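FERM, RhoGEF and pleckstrin domain protein 2 (Danio rerio, PDB 6D21) probably acts as a guanine nucleotide exchange factor that activates RAC1 in semaphorin response and actin remodelling, its FERM domain forming the part described here. Local coordinates at residues 54-59 and 76-81. Numbering follows the deposited sequence.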
ATOM      1  N   MET A  54     -15.576  -8.298  -4.658  1.00 34.44           N
ATOM      2  CA  MET A  54     -14.336  -7.998  -5.384  1.00 31.68           C
ATOM      3  C   MET A  54     -13.578  -6.803  -4.835  1.00 29.57           C
ATOM      4  O   MET A  54     -12.758  -6.202  -5.523  1.00 33.41           O
ATOM      5  CB  MET A  54     -14.610  -7.783  -6.867  1.00 32.46           C
ATOM      6  CG  MET A  54     -15.004  -9.068  -7.579  1.00 34.39           C
ATOM      7  SD  MET A  54     -15.245  -8.861  -9.342  1.00 41.00           S
ATOM      8  CE  MET A  54     -15.388 -10.575  -9.868  1.00 37.61           C
ATOM      9  N   ASN A  55     -13.833  -6.484  -3.576  1.00 35.94           N
ATOM     10  CA  ASN A  55     -12.979  -5.551  -2.846  1.00 35.04           C
ATOM     11  C   ASN A  55     -11.859  -6.294  -2.107  1.00 37.31           C
ATOM     12  O   ASN A  55     -12.041  -7.433  -1.670  1.00 29.89           O
ATOM     13  CB  ASN A  55     -13.823  -4.738  -1.864  1.00 38.03           C
ATOM     14  CG  ASN A  55     -14.818  -3.844  -2.570  1.00 39.11           C
ATOM     15  OD1 ASN A  55     -14.462  -3.138  -3.514  1.00 44.70           O
ATOM     16  ND2 ASN A  55     -16.079  -3.890  -2.136  1.00 42.82           N
ATOM     17  N   TRP A  56     -10.706  -5.645  -1.980  1.00 29.71           N
ATOM     18  CA  TRP A  56      -9.537  -6.251  -1.335  1.00 31.93           C
ATOM     19  C   TRP A  56      -9.560  -6.102   0.185  1.00 29.65           C
ATOM     20  O   TRP A  56      -9.738  -5.007   0.705  1.00 37.25           O
ATOM     21  CB  TRP A  56      -8.255  -5.641  -1.901  1.00 27.20           C
ATOM     22  CG  TRP A  56      -8.031  -6.020  -3.331  1.00 26.78           C
ATOM     23  CD1 TRP A  56      -8.338  -5.276  -4.441  1.00 32.39           C
ATOM     24  CD2 TRP A  56      -7.459  -7.239  -3.810  1.00 25.90           C
ATOM     25  NE1 TRP A  56      -7.980  -5.956  -5.581  1.00 29.64           N
ATOM     26  CE2 TRP A  56      -7.445  -7.166  -5.222  1.00 29.02           C
ATOM     27  CE3 TRP A  56      -6.945  -8.384  -3.181  1.00 22.58           C
ATOM     28  CZ2 TRP A  56      -6.946  -8.196  -6.016  1.00 32.03           C
ATOM     29  CZ3 TRP A  56      -6.463  -9.419  -3.977  1.00 24.70           C
ATOM     30  CH2 TRP A  56      -6.468  -9.315  -5.383  1.00 33.67           C
ATOM     31  N   VAL A  57      -9.403  -7.224   0.880  1.00 30.10           N
ATOM     32  CA  VAL A  57      -9.456  -7.293   2.343  1.00 31.63           C
ATOM     33  C   VAL A  57      -8.132  -7.873   2.833  1.00 38.79           C
ATOM     34  O   VAL A  57      -7.555  -8.680   2.126  1.00 28.55           O
ATOM     35  CB  VAL A  57     -10.637  -8.168   2.817  1.00 36.19           C
ATOM     36  CG1 VAL A  57     -10.615  -8.365   4.315  1.00 40.45           C
ATOM     37  CG2 VAL A  57     -11.961  -7.543   2.381  1.00 44.74           C
ATOM     38  N   TRP A  58      -7.641  -7.473   4.012  1.00 27.63           N
ATOM     39  CA  TRP A  58      -6.414  -8.060   4.544  1.00 22.87           C
ATOM     40  C   TRP A  58      -6.655  -9.439   5.117  1.00 24.33           C
ATOM     41  O   TRP A  58      -7.650  -9.676   5.801  1.00 27.57           O
ATOM     42  CB  TRP A  58      -5.790  -7.168   5.632  1.00 22.27           C
ATOM     43  CG  TRP A  58      -5.180  -5.929   5.081  1.00 23.78           C
ATOM     44  CD1 TRP A  58      -5.715  -4.666   5.117  1.00 33.74           C
ATOM     45  CD2 TRP A  58      -3.925  -5.811   4.390  1.00 26.88           C
ATOM     46  NE1 TRP A  58      -4.872  -3.776   4.499  1.00 26.15           N
ATOM     47  CE2 TRP A  58      -3.772  -4.450   4.033  1.00 26.43           C
ATOM     48  CE3 TRP A  58      -2.933  -6.725   4.013  1.00 19.41           C
ATOM     49  CZ2 TRP A  58      -2.654  -3.977   3.343  1.00 24.98           C
ATOM     50  CZ3 TRP A  58      -1.822  -6.256   3.321  1.00 20.83           C
ATOM     51  CH2 TRP A  58      -1.691  -4.893   2.994  1.00 24.25           C
ATOM     52  N   LEU A  59      -5.735 -10.355   4.843  1.00 34.58           N
ATOM     53  CA  LEU A  59      -5.743 -11.651   5.507  1.00 29.33           C
ATOM     54  C   LEU A  59      -5.264 -11.492   6.956  1.00 32.09           C
ATOM     55  O   LEU A  59      -4.185 -10.959   7.222  1.00 34.86           O
ATOM     56  CB  LEU A  59      -4.857 -12.644   4.753  1.00 25.59           C
ATOM     57  CG  LEU A  59      -4.827 -14.101   5.211  1.00 27.72           C
ATOM     58  CD1 LEU A  59      -6.165 -14.802   4.987  1.00 30.93           C
ATOM     59  CD2 LEU A  59      -3.717 -14.844   4.493  1.00 28.86           C
ATOM     60  N   LEU A  76      -8.421 -15.037  -5.281  1.00 35.56           N
ATOM     61  CA  LEU A  76      -7.134 -14.438  -5.559  1.00 34.26           C
ATOM     62  C   LEU A  76      -6.602 -13.745  -4.312  1.00 30.38           C
ATOM     63  O   LEU A  76      -7.307 -12.929  -3.697  1.00 27.59           O
ATOM     64  CB  LEU A  76      -7.225 -13.440  -6.716  1.00 43.69           C
ATOM     65  CG  LEU A  76      -5.884 -12.815  -7.124  1.00 50.14           C
ATOM     66  CD1 LEU A  76      -4.867 -13.893  -7.490  1.00 40.53           C
ATOM     67  CD2 LEU A  76      -6.082 -11.835  -8.268  1.00 57.21           C
ATOM     68  N   PHE A  77      -5.381 -14.113  -3.932  1.00 26.83           N
ATOM     69  CA  PHE A  77      -4.616 -13.403  -2.895  1.00 25.34           C
ATOM     70  C   PHE A  77      -3.495 -12.659  -3.564  1.00 23.86           C
ATOM     71  O   PHE A  77      -3.031 -13.066  -4.637  1.00 24.26           O
ATOM     72  CB  PHE A  77      -4.012 -14.355  -1.855  1.00 28.58           C
ATOM     73  CG  PHE A  77      -5.024 -15.126  -1.066  1.00 35.18           C
ATOM     74  CD1 PHE A  77      -5.753 -16.152  -1.655  1.00 38.19           C
ATOM     75  CD2 PHE A  77      -5.223 -14.849   0.274  1.00 33.04           C
ATOM     76  CE1 PHE A  77      -6.685 -16.874  -0.931  1.00 34.15           C
ATOM     77  CE2 PHE A  77      -6.143 -15.571   1.004  1.00 30.87           C
ATOM     78  CZ  PHE A  77      -6.877 -16.585   0.402  1.00 32.58           C
ATOM     79  N   ARG A  78      -3.028 -11.584  -2.932  1.00 22.40           N
ATOM     80  CA  ARG A  78      -1.882 -10.884  -3.471  1.00 21.34           C
ATOM     81  C   ARG A  78      -0.993 -10.333  -2.347  1.00 23.44           C
ATOM     82  O   ARG A  78      -1.467  -9.960  -1.265  1.00 22.16           O
ATOM     83  CB  ARG A  78      -2.301  -9.744  -4.397  1.00 21.03           C
ATOM     84  CG  ARG A  78      -2.869  -8.541  -3.677  1.00 20.21           C
ATOM     85  CD  ARG A  78      -3.316  -7.452  -4.684  1.00 23.62           C
ATOM     86  NE  ARG A  78      -3.845  -6.300  -3.962  1.00 29.14           N
ATOM     87  CZ  ARG A  78      -4.380  -5.235  -4.540  1.00 28.15           C
ATOM     88  NH1 ARG A  78      -4.827  -4.240  -3.789  1.00 25.90           N
ATOM     89  NH2 ARG A  78      -4.446  -5.161  -5.859  1.00 21.22           N
ATOM     90  N   LEU A  79       0.300 -10.318  -2.623  1.00 19.81           N
ATOM     91  CA  LEU A  79       1.270  -9.689  -1.726  1.00 20.52           C
ATOM     92  C   LEU A  79       1.113  -8.164  -1.787  1.00 21.60           C
ATOM     93  O   LEU A  79       0.978  -7.607  -2.877  1.00 19.28           O
ATOM     94  CB  LEU A  79       2.687 -10.097  -2.127  1.00 19.15           C
ATOM     95  CG  LEU A  79       3.815  -9.578  -1.230  1.00 23.87           C
ATOM     96  CD1 LEU A  79       3.696 -10.187   0.180  1.00 19.18           C
ATOM     97  CD2 LEU A  79       5.109  -9.939  -1.889  1.00 21.30           C
ATOM     98  N   SER A  80       1.118  -7.495  -0.629  1.00 17.43           N
ATOM     99  CA  SER A  80       0.990  -6.041  -0.578  1.00 16.61           C
ATOM    100  C   SER A  80       1.826  -5.476   0.570  1.00 18.20           C
ATOM    101  O   SER A  80       1.988  -6.143   1.605  1.00 16.84           O
ATOM    102  CB  SER A  80      -0.476  -5.612  -0.392  1.00 18.86           C
ATOM    103  OG  SER A  80      -1.270  -5.993  -1.502  1.00 26.06           O
ATOM    104  N   VAL A  81       2.314  -4.243   0.413  1.00 17.32           N
ATOM    105  CA  VAL A  81       2.915  -3.536   1.553  1.00 16.96           C
ATOM    106  C   VAL A  81       1.806  -3.186   2.549  1.00 18.72           C
ATOM    107  O   VAL A  81       0.785  -2.626   2.165  1.00 18.72           O
ATOM    108  CB  VAL A  81       3.641  -2.249   1.135  1.00 15.10           C
ATOM    109  CG1 VAL A  81       4.090  -1.459   2.377  1.00 19.94           C
ATOM    110  CG2 VAL A  81       4.831  -2.578   0.204  1.00 15.14           C
TER
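The guanidinium of R78 lies flat on the indole of W56, the two planes only 3° apart. This is a stacked cation-pi pair: R78 CZ stands 3.6 Å from the centroid of the five-membered ring of W56. The same arginine adds a CH-pi contact, its CD 3.7 Å from the centroid of the six-membered ring. R78 starts from the crowded position, with CG between the backbone N and the carbonyl carbon (chi1 74°), then runs extended, spanning both rings. A salt bridge from R78 NH1 to E48 OE2 fixes its polar end. Replacing W56 by alanine would probably leave one face of this guanidinium without its aromatic partner and open a gap beside L76.

Beside the stack, W56 CH2 meets L76 CD2 at 3.9 Å. On the opposite, buried face of the sheet, L59 CD1 reaches the edge of the F77 ring at CE2, 4.1 Å away. Although the CB of W58 points away from strand 76-81, its indole reaches back: CH2 comes 3.7 Å from S80 CB, with V81 O at the ring edge.

In the ubiquitin-like FERM N-terminal lobe, strand 45-50 runs between the two segments, antiparallel to both; W56 and R78 meet over it, W56 also touching E48 and Q50. Strand 56-58 borders the mixed sheet, strand 3-9 pairs with 76-81, and helix 94-110 of the central lobe meets L79, S80 and V81.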